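Local coordinates for chitin elicitor-binding protein (Oryza sativa subsp. japonica, PDB 5JCD), which binds chitin oligosaccharides at the rice cell surface and helps pass on the elicitor signal that starts defence responses, at residues L18-N23 with V100-V105; E155-I160 with D178-L183. All coordinates share one frame; numbering follows the deposited sequence.

In the fold
This chain is part of a longer membrane receptor and carries LysM 1 and LysM 2. Both segments of contact 1 precede those of contact 2 in the sequence. Their centres lie about 21 Å apart and their nearest atoms about 8 Å, so they do not touch. Contact 1 joins strand 12-20 to the loop between helices 93-100 and 107-113, in LysM 1. Contact 2 lies within LysM 2, between the start of helix 157-163 and the loop before strand 188-193. A mixed sheet connects them: strand 12-20 pairs in parallel with strand 145-150, which leads into LysM 2. Contact 1 thus ties two parts of this chitin-binding region together, while contact 2 packs two parts of LysM 2.

Contact 1: L18-N23 with V100-V105; sequences LYTSPN and VFNAFV. With NAG (2-acetamido-2-deoxy-beta-D-glucopyranose), chain E.
OD1 of N102 accepts two hydrogen bonds. The backbone N of T20 donates to N102 OD1 at 2.8 Å, on a lone pair, in a nearly straight bond (174°). A water supplies the second bond, 2.7 Å from N102 OD1, and also bonds T20 OG1. The other branch of the amide completes the match: N102 ND2 donates to T20 O at 3.1 Å, close to its own plane. The side chain therefore reads both backbone polar groups of T20, much as a neighbouring strand would. CG of N102 is anti to the carbonyl carbon (chi1 -68°), beside the backbone N. The bonds to T20 N and T20 O hold the amide in its rotation. An alanine here would probably leave T20 N and T20 O without these mates and the water without one acceptor.

N102 is the second residue of a type I' beta turn from F101 to F104, closed by a bond from F104 N to F101 O. This turn follows helix 93-100 of LysM 1 and meets the end of strand 12-20, a member of the mixed sheet. The Y19 ring lies nearly parallel to the N102 amide, their planes 14° apart, and its CD1 is 3.4 Å from N102 OD1. At the far end of the ring Y19 OH donates to V100 O at 2.8 Å, in the carbonyl plane. F34 meets the same ring edge-to-face. F104 turns its edge to the strand, with CZ 3.4 Å from L18 O.

Beyond the strand, P22 and N23 bind chitin. A NAG beside N61, probably the glycan of that residue, donates from its O6 to P22 O at 2.7 Å.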
ATOM      1  N   LEU A  18      -4.913   0.280   1.087  1.00 24.35           N
ATOM      2  CA  LEU A  18      -5.970   0.607   2.034  1.00 31.13           C
ATOM      3  C   LEU A  18      -5.255   0.844   3.368  1.00 35.21           C
ATOM      4  O   LEU A  18      -4.793  -0.094   4.026  1.00 34.59           O
ATOM      5  CB  LEU A  18      -7.005  -0.515   2.131  1.00 25.21           C
ATOM      6  CG  LEU A  18      -8.171  -0.215   3.068  1.00 36.89           C
ATOM      7  CD1 LEU A  18      -9.015   0.966   2.534  1.00 28.62           C
ATOM      8  CD2 LEU A  18      -9.041  -1.442   3.344  1.00 31.50           C
ATOM      9  N   TYR A  19      -5.117   2.107   3.747  1.00 36.84           N
ATOM     10  CA  TYR A  19      -4.283   2.458   4.900  1.00 28.81           C
ATOM     11  C   TYR A  19      -5.069   2.446   6.192  1.00 30.78           C
ATOM     12  O   TYR A  19      -6.139   3.044   6.275  1.00 33.59           O
ATOM     13  CB  TYR A  19      -3.647   3.840   4.691  1.00 24.53           C
ATOM     14  CG  TYR A  19      -2.694   4.276   5.780  1.00 35.81           C
ATOM     15  CD1 TYR A  19      -1.525   3.561   6.026  1.00 35.42           C
ATOM     16  CD2 TYR A  19      -2.927   5.432   6.522  1.00 29.91           C
ATOM     17  CE1 TYR A  19      -0.624   3.958   6.991  1.00 34.60           C
ATOM     18  CE2 TYR A  19      -2.026   5.838   7.499  1.00 27.04           C
ATOM     19  CZ  TYR A  19      -0.878   5.090   7.724  1.00 36.39           C
ATOM     20  OH  TYR A  19       0.027   5.452   8.680  1.00 42.88           O
ATOM     21  N   THR A  20      -4.526   1.765   7.204  1.00 32.61           N
ATOM     22  CA  THR A  20      -5.112   1.784   8.539  1.00 26.14           C
ATOM     23  C   THR A  20      -4.365   2.824   9.328  1.00 31.76           C
ATOM     24  O   THR A  20      -3.162   2.683   9.568  1.00 35.01           O
ATOM     25  CB  THR A  20      -5.002   0.428   9.262  1.00 33.78           C
ATOM     26  OG1 THR A  20      -5.708  -0.577   8.520  1.00 30.97           O
ATOM     27  CG2 THR A  20      -5.593   0.533  10.676  1.00 25.49           C
ATOM     28  N   SER A  21      -5.062   3.890   9.698  1.00 20.37           N
ATOM     29  CA  SER A  21      -4.405   5.015  10.378  1.00 23.96           C
ATOM     30  C   SER A  21      -4.078   4.677  11.844  1.00 33.16           C
ATOM     31  O   SER A  21      -4.985   4.444  12.638  1.00 32.71           O
ATOM     32  CB  SER A  21      -5.298   6.253  10.306  1.00 28.14           C
ATOM     33  OG  SER A  21      -4.675   7.372  10.901  1.00 31.14           O
ATOM     34  N   PRO A  22      -2.781   4.665  12.207  1.00 32.35           N
ATOM     35  CA  PRO A  22      -2.414   4.310  13.578  1.00 29.68           C
ATOM     36  C   PRO A  22      -3.041   5.276  14.583  1.00 40.50           C
ATOM     37  O   PRO A  22      -3.434   4.854  15.672  1.00 51.09           O
ATOM     38  CB  PRO A  22      -0.888   4.433  13.582  1.00 30.37           C
ATOM     39  CG  PRO A  22      -0.474   4.296  12.120  1.00 27.59           C
ATOM     40  CD  PRO A  22      -1.601   4.974  11.375  1.00 30.92           C
ATOM     41  N   ASN A  23      -3.195   6.539  14.202  1.00 35.90           N
ATOM     42  CA  ASN A  23      -3.769   7.528  15.110  1.00 41.27           C
ATOM     43  C   ASN A  23      -4.875   8.317  14.461  1.00 42.04           C
ATOM     44  O   ASN A  23      -5.127   8.170  13.269  1.00 48.06           O
ATOM     45  CB  ASN A  23      -2.703   8.505  15.587  1.00 43.71           C
ATOM     46  CG  ASN A  23      -1.604   7.821  16.344  1.00 60.17           C
ATOM     47  OD1 ASN A  23      -1.835   6.784  16.970  1.00 60.81           O
ATOM     48  ND2 ASN A  23      -0.396   8.389  16.298  1.00 69.89           N
ATOM     49  N   VAL A 100       4.193   2.329  11.185  1.00 29.54           N
ATOM     50  CA  VAL A 100       3.801   3.458  10.337  1.00 43.41           C
ATOM     51  C   VAL A 100       3.109   3.028   9.022  1.00 42.35           C
ATOM     52  O   VAL A 100       2.107   3.613   8.613  1.00 39.60           O
ATOM     53  CB  VAL A 100       4.990   4.374  10.037  1.00 43.88           C
ATOM     54  CG1 VAL A 100       4.514   5.655   9.352  1.00 33.32           C
ATOM     55  CG2 VAL A 100       5.705   4.708  11.330  1.00 38.91           C
ATOM     56  N   PHE A 101       3.634   1.989   8.384  1.00 37.83           N
ATOM     57  CA  PHE A 101       3.145   1.577   7.079  1.00 27.39           C
ATOM     58  C   PHE A 101       2.467   0.202   7.058  1.00 38.64           C
ATOM     59  O   PHE A 101       2.521  -0.529   6.044  1.00 33.70           O
ATOM     60  CB  PHE A 101       4.271   1.682   6.061  1.00 31.60           C
ATOM     61  CG  PHE A 101       4.796   3.073   5.926  1.00 38.03           C
ATOM     62  CD1 PHE A 101       4.071   4.033   5.240  1.00 33.09           C
ATOM     63  CD2 PHE A 101       5.990   3.443   6.538  1.00 40.39           C
ATOM     64  CE1 PHE A 101       4.527   5.327   5.132  1.00 32.42           C
ATOM     65  CE2 PHE A 101       6.467   4.743   6.440  1.00 32.29           C
ATOM     66  CZ  PHE A 101       5.738   5.689   5.732  1.00 39.17           C
ATOM     67  N   ASN A 102       1.848  -0.150   8.188  1.00 33.53           N
ATOM     68  CA  ASN A 102       0.936  -1.277   8.231  1.00 34.59           C
ATOM     69  C   ASN A 102       1.619  -2.593   7.868  1.00 29.60           C
ATOM     70  O   ASN A 102       0.953  -3.560   7.520  1.00 30.18           O
ATOM     71  CB  ASN A 102      -0.224  -1.053   7.222  1.00 34.18           C
ATOM     72  CG  ASN A 102      -1.165   0.082   7.603  1.00 36.10           C
ATOM     73  OD1 ASN A 102      -2.111   0.370   6.868  1.00 46.06           O
ATOM     74  ND2 ASN A 102      -0.940   0.707   8.748  1.00 29.29           N
ATOM     75  N   ALA A 103       2.943  -2.629   7.950  1.00 37.52           N
ATOM     76  CA  ALA A 103       3.715  -3.760   7.426  1.00 40.77           C
ATOM     77  C   ALA A 103       3.413  -4.064   5.947  1.00 43.09           C
ATOM     78  O   ALA A 103       3.560  -5.208   5.510  1.00 41.34           O
ATOM     79  CB  ALA A 103       3.516  -5.020   8.290  1.00 20.70           C
ATOM     80  N   PHE A 104       3.025  -3.047   5.174  1.00 32.58           N
ATOM     81  CA  PHE A 104       2.901  -3.230   3.725  1.00 28.67           C
ATOM     82  C   PHE A 104       4.257  -3.504   3.106  1.00 34.27           C
ATOM     83  O   PHE A 104       4.344  -4.050   2.012  1.00 36.12           O
ATOM     84  CB  PHE A 104       2.241  -2.027   3.024  1.00 24.81           C
ATOM     85  CG  PHE A 104       0.753  -2.017   3.125  1.00 22.89           C
ATOM     86  CD1 PHE A 104       0.009  -3.092   2.649  1.00 26.31           C
ATOM     87  CD2 PHE A 104       0.087  -0.932   3.672  1.00 23.52           C
ATOM     88  CE1 PHE A 104      -1.384  -3.100   2.738  1.00 23.54           C
ATOM     89  CE2 PHE A 104      -1.301  -0.934   3.771  1.00 25.21           C
ATOM     90  CZ  PHE A 104      -2.037  -2.018   3.297  1.00 27.06           C
ATOM     91  N   VAL A 105       5.317  -3.086   3.793  1.00 36.21           N
ATOM     92  CA  VAL A 105       6.673  -3.461   3.409  1.00 34.80           C
ATOM     93  C   VAL A 105       7.396  -4.094   4.595  1.00 48.63           C
ATOM     94  O   VAL A 105       7.041  -3.839   5.749  1.00 54.28           O
ATOM     95  CB  VAL A 105       7.485  -2.248   2.957  1.00 36.06           C
ATOM     96  CG1 VAL A 105       6.783  -1.553   1.795  1.00 35.43           C
ATOM     97  CG2 VAL A 105       7.686  -1.273   4.119  1.00 25.36           C
TER
HETATM   98  C1  NAG E 302      -7.194   2.379  18.113  1.00 37.23           C
HETATM   99  C2  NAG E 302      -7.237   1.044  18.859  1.00 41.99           C
HETATM  100  C3  NAG E 302      -6.473   1.064  20.175  1.00 41.65           C
HETATM  101  C4  NAG E 302      -5.085   1.689  20.021  1.00 45.12           C
HETATM  102  C5  NAG E 302      -5.174   3.001  19.256  1.00 45.36           C
HETATM  103  C6  NAG E 302      -3.769   3.480  18.927  1.00 45.41           C
HETATM  104  C7  NAG E 302      -9.225  -0.203  18.271  1.00 35.55           C
HETATM  105  C8  NAG E 302     -10.694  -0.358  18.497  1.00 31.84           C
HETATM  106  N2  NAG E 302      -8.619   0.658  19.074  1.00 42.82           N
HETATM  107  O3  NAG E 302      -6.301  -0.283  20.537  1.00 44.33           O
HETATM  108  O4  NAG E 302      -4.459   1.901  21.283  1.00 54.41           O
HETATM  109  O5  NAG E 302      -5.879   2.865  18.031  1.00 48.09           O
HETATM  110  O6  NAG E 302      -3.822   4.776  18.384  1.00 50.14           O
HETATM  111  O7  NAG E 302      -8.637  -0.837  17.393  1.00 33.75           O
HETATM  112  O   HOH W   1      -3.853  -1.721   6.812  1.00 27.96           O

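Contact 2: E155-I160 with D178-L183; sequences ENTSAI and DDPTKL. With NAG (2-acetamido-2-deoxy-beta-D-glucopyranose), chain D.
L183 lays its two methyl branches against the start of helix 157-163. CD1 meets T157 CG2 at 3.7 Å. CD2 lies 3.6 Å from E155 O and also touches N156 CA. It meets I160 tip to tip, with L183 CD2 4.0 Å from I160 CD1. CG of L183 is anti to the backbone N (chi1 -160°), and its CD1 and CD2 spread over T157 and I160. T157 faces P180 as well: its OG1 comes within 3.6 Å of P180 CB, while its hydrogen bond goes to E168. A water joins the backbones, accepting from T157 N and donating to P180 O at 2.7 Å.

N156 is the N-cap of the helix. Its OD1 accepts from A159 N at 2.7 Å, and its ND2 carries a covalently bound NAG. The amide thus caps the helix on one branch and holds the glycan on the other. An Asx turn at D179 leads into the 3-10 segment 180-182, which carries P180.

S158 and L183 are chitin-binding residues of LysM 2. Helix 168-174 packs beside this contact, with L172 touching both T157 and P180 and L171 touching I160. V151, just after strand 145-150, meets I160 and L183, and the 178-183 loop leads on to strand 188-193.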
ATOM      1  N   GLU A 155     -11.480 -12.517   8.936  1.00 34.41           N
ATOM      2  CA  GLU A 155     -11.824 -12.414   7.526  1.00 35.58           C
ATOM      3  C   GLU A 155     -11.498 -13.669   6.697  1.00 41.55           C
ATOM      4  O   GLU A 155     -10.617 -14.463   7.038  1.00 48.36           O
ATOM      5  CB  GLU A 155     -11.184 -11.164   6.905  1.00 31.45           C
ATOM      6  CG  GLU A 155     -11.831  -9.862   7.403  1.00 38.67           C
ATOM      7  CD  GLU A 155     -11.193  -8.564   6.881  1.00 50.98           C
ATOM      8  OE1 GLU A 155     -10.144  -8.594   6.193  1.00 44.30           O
ATOM      9  OE2 GLU A 155     -11.752  -7.488   7.187  1.00 64.83           O
ATOM     10  N   ASN A 156     -12.235 -13.841   5.608  1.00 35.22           N
ATOM     11  CA  ASN A 156     -11.997 -14.929   4.675  1.00 34.77           C
ATOM     12  C   ASN A 156     -11.859 -14.401   3.235  1.00 33.49           C
ATOM     13  O   ASN A 156     -12.273 -13.286   2.929  1.00 36.65           O
ATOM     14  CB  ASN A 156     -13.094 -15.997   4.785  1.00 41.60           C
ATOM     15  CG  ASN A 156     -14.494 -15.435   4.582  1.00 43.78           C
ATOM     16  OD1 ASN A 156     -14.883 -15.115   3.454  1.00 54.42           O
ATOM     17  ND2 ASN A 156     -15.269 -15.354   5.674  1.00 44.14           N
ATOM     18  N   THR A 157     -11.278 -15.201   2.357  1.00 30.61           N
ATOM     19  CA  THR A 157     -10.989 -14.750   1.003  1.00 38.20           C
ATOM     20  C   THR A 157     -12.263 -14.559   0.192  1.00 42.07           C
ATOM     21  O   THR A 157     -12.302 -13.759  -0.743  1.00 47.21           O
ATOM     22  CB  THR A 157     -10.054 -15.750   0.280  1.00 46.12           C
ATOM     23  OG1 THR A 157     -10.572 -17.075   0.437  1.00 47.50           O
ATOM     24  CG2 THR A 157      -8.673 -15.726   0.902  1.00 47.34           C
ATOM     25  N   SER A 158     -13.308 -15.289   0.566  1.00 43.43           N
ATOM     26  CA  SER A 158     -14.588 -15.181  -0.102  1.00 33.61           C
ATOM     27  C   SER A 158     -15.176 -13.802   0.100  1.00 35.33           C
ATOM     28  O   SER A 158     -15.503 -13.109  -0.863  1.00 47.45           O
ATOM     29  CB  SER A 158     -15.565 -16.246   0.400  1.00 40.57           C
ATOM     30  OG  SER A 158     -16.770 -16.201  -0.348  1.00 52.46           O
ATOM     31  N   ALA A 159     -15.308 -13.397   1.355  1.00 39.90           N
ATOM     32  CA  ALA A 159     -15.911 -12.103   1.648  1.00 35.00           C
ATOM     33  C   ALA A 159     -15.032 -10.947   1.176  1.00 39.30           C
ATOM     34  O   ALA A 159     -15.539  -9.908   0.771  1.00 47.47           O
ATOM     35  CB  ALA A 159     -16.208 -11.976   3.105  1.00 30.94           C
ATOM     36  N   ILE A 160     -13.715 -11.129   1.232  1.00 33.57           N
ATOM     37  CA  ILE A 160     -12.811 -10.087   0.776  1.00 33.40           C
ATOM     38  C   ILE A 160     -12.954  -9.901  -0.737  1.00 31.83           C
ATOM     39  O   ILE A 160     -13.090  -8.790  -1.215  1.00 35.98           O
ATOM     40  CB  ILE A 160     -11.346 -10.407   1.156  1.00 30.81           C
ATOM     41  CG1 ILE A 160     -11.134 -10.274   2.677  1.00 25.70           C
ATOM     42  CG2 ILE A 160     -10.387  -9.499   0.414  1.00 24.25           C
ATOM     43  CD1 ILE A 160      -9.822 -10.889   3.156  1.00 20.38           C
ATOM     44  N   ASP A 178      -2.679 -21.272  -1.639  1.00 54.61           N
ATOM     45  CA  ASP A 178      -3.050 -22.669  -1.830  1.00 52.97           C
ATOM     46  C   ASP A 178      -4.244 -23.003  -0.960  1.00 57.90           C
ATOM     47  O   ASP A 178      -5.168 -23.689  -1.397  1.00 64.98           O
ATOM     48  CB  ASP A 178      -1.888 -23.585  -1.463  1.00 51.53           C
ATOM     49  CG  ASP A 178      -0.706 -23.402  -2.377  1.00 61.56           C
ATOM     50  OD1 ASP A 178      -0.919 -23.148  -3.588  1.00 60.49           O
ATOM     51  OD2 ASP A 178       0.436 -23.502  -1.878  1.00 65.82           O
ATOM     52  N   ASP A 179      -4.205 -22.542   0.286  1.00 50.98           N
ATOM     53  CA  ASP A 179      -5.268 -22.851   1.231  1.00 42.01           C
ATOM     54  C   ASP A 179      -5.840 -21.592   1.895  1.00 41.14           C
ATOM     55  O   ASP A 179      -5.206 -20.996   2.773  1.00 40.25           O
ATOM     56  CB  ASP A 179      -4.747 -23.846   2.279  1.00 38.61           C
ATOM     57  CG  ASP A 179      -5.844 -24.363   3.207  1.00 43.96           C
ATOM     58  OD1 ASP A 179      -7.039 -24.128   2.936  1.00 50.81           O
ATOM     59  OD2 ASP A 179      -5.503 -25.039   4.200  1.00 58.04           O
ATOM     60  N   PRO A 180      -7.048 -21.195   1.480  1.00 47.87           N
ATOM     61  CA  PRO A 180      -7.805 -20.048   1.997  1.00 44.89           C
ATOM     62  C   PRO A 180      -7.915 -20.085   3.511  1.00 44.93           C
ATOM     63  O   PRO A 180      -7.846 -19.026   4.137  1.00 49.56           O
ATOM     64  CB  PRO A 180      -9.197 -20.232   1.372  1.00 42.98           C
ATOM     65  CG  PRO A 180      -8.924 -20.975   0.092  1.00 42.59           C
ATOM     66  CD  PRO A 180      -7.770 -21.891   0.398  1.00 50.47           C
ATOM     67  N   THR A 181      -8.107 -21.273   4.086  1.00 46.52           N
ATOM     68  CA  THR A 181      -8.334 -21.388   5.532  1.00 46.27           C
ATOM     69  C   THR A 181      -7.120 -20.961   6.327  1.00 37.15           C
ATOM     70  O   THR A 181      -7.210 -20.689   7.516  1.00 55.19           O
ATOM     71  CB  THR A 181      -8.751 -22.820   5.955  1.00 48.13           C
ATOM     72  OG1 THR A 181      -7.665 -23.727   5.726  1.00 53.13           O
ATOM     73  CG2 THR A 181      -9.980 -23.265   5.165  1.00 43.79           C
ATOM     74  N   LYS A 182      -5.980 -20.901   5.661  1.00 40.79           N
ATOM     75  CA  LYS A 182      -4.724 -20.535   6.312  1.00 36.43           C
ATOM     76  C   LYS A 182      -4.500 -19.029   6.309  1.00 38.83           C
ATOM     77  O   LYS A 182      -3.429 -18.568   6.688  1.00 41.37           O
ATOM     78  CB  LYS A 182      -3.549 -21.213   5.609  1.00 46.29           C
ATOM     79  CG  LYS A 182      -3.624 -22.732   5.566  1.00 52.13           C
ATOM     80  CD  LYS A 182      -3.465 -23.385   6.927  1.00 66.23           C
ATOM     81  CE  LYS A 182      -3.301 -24.893   6.766  1.00 77.33           C
ATOM     82  NZ  LYS A 182      -3.195 -25.301   5.320  1.00 79.29           N
ATOM     83  N   LEU A 183      -5.495 -18.268   5.851  1.00 43.22           N
ATOM     84  CA  LEU A 183      -5.381 -16.806   5.758  1.00 34.66           C
ATOM     85  C   LEU A 183      -5.003 -16.223   7.122  1.00 28.80           C
ATOM     86  O   LEU A 183      -5.673 -16.467   8.107  1.00 33.50           O
ATOM     87  CB  LEU A 183      -6.712 -16.192   5.295  1.00 33.34           C
ATOM     88  CG  LEU A 183      -6.676 -14.790   4.692  1.00 44.23           C
ATOM     89  CD1 LEU A 183      -6.005 -14.845   3.347  1.00 39.22           C
ATOM     90  CD2 LEU A 183      -8.055 -14.158   4.568  1.00 48.54           C
TER
HETATM   91  C1  NAG D 301     -16.643 -14.913   5.473  1.00 53.32           C
HETATM   92  C2  NAG D 301     -17.624 -16.031   5.848  1.00 52.30           C
HETATM   93  C3  NAG D 301     -19.068 -15.541   5.752  1.00 54.97           C
HETATM   94  C4  NAG D 301     -19.224 -14.381   6.729  1.00 61.49           C
HETATM   95  C5  NAG D 301     -18.263 -13.278   6.294  1.00 63.37           C
HETATM   96  C6  NAG D 301     -18.376 -12.011   7.157  1.00 63.81           C
HETATM   97  C7  NAG D 301     -16.637 -18.187   5.544  1.00 61.43           C
HETATM   98  C8  NAG D 301     -16.261 -19.283   4.588  1.00 55.49           C
HETATM   99  N2  NAG D 301     -17.394 -17.214   5.047  1.00 55.14           N
HETATM  100  O3  NAG D 301     -19.978 -16.592   6.014  1.00 66.23           O
HETATM  101  O4  NAG D 301     -20.547 -13.891   6.778  1.00 67.84           O
HETATM  102  O5  NAG D 301     -16.929 -13.770   6.279  1.00 62.52           O
HETATM  103  O6  NAG D 301     -17.957 -12.201   8.499  1.00 67.29           O
HETATM  104  O7  NAG D 301     -16.250 -18.197   6.720  1.00 55.22           O
HETATM  105  O   HOH W   2      -9.981 -17.424   3.871  1.00 37.00           O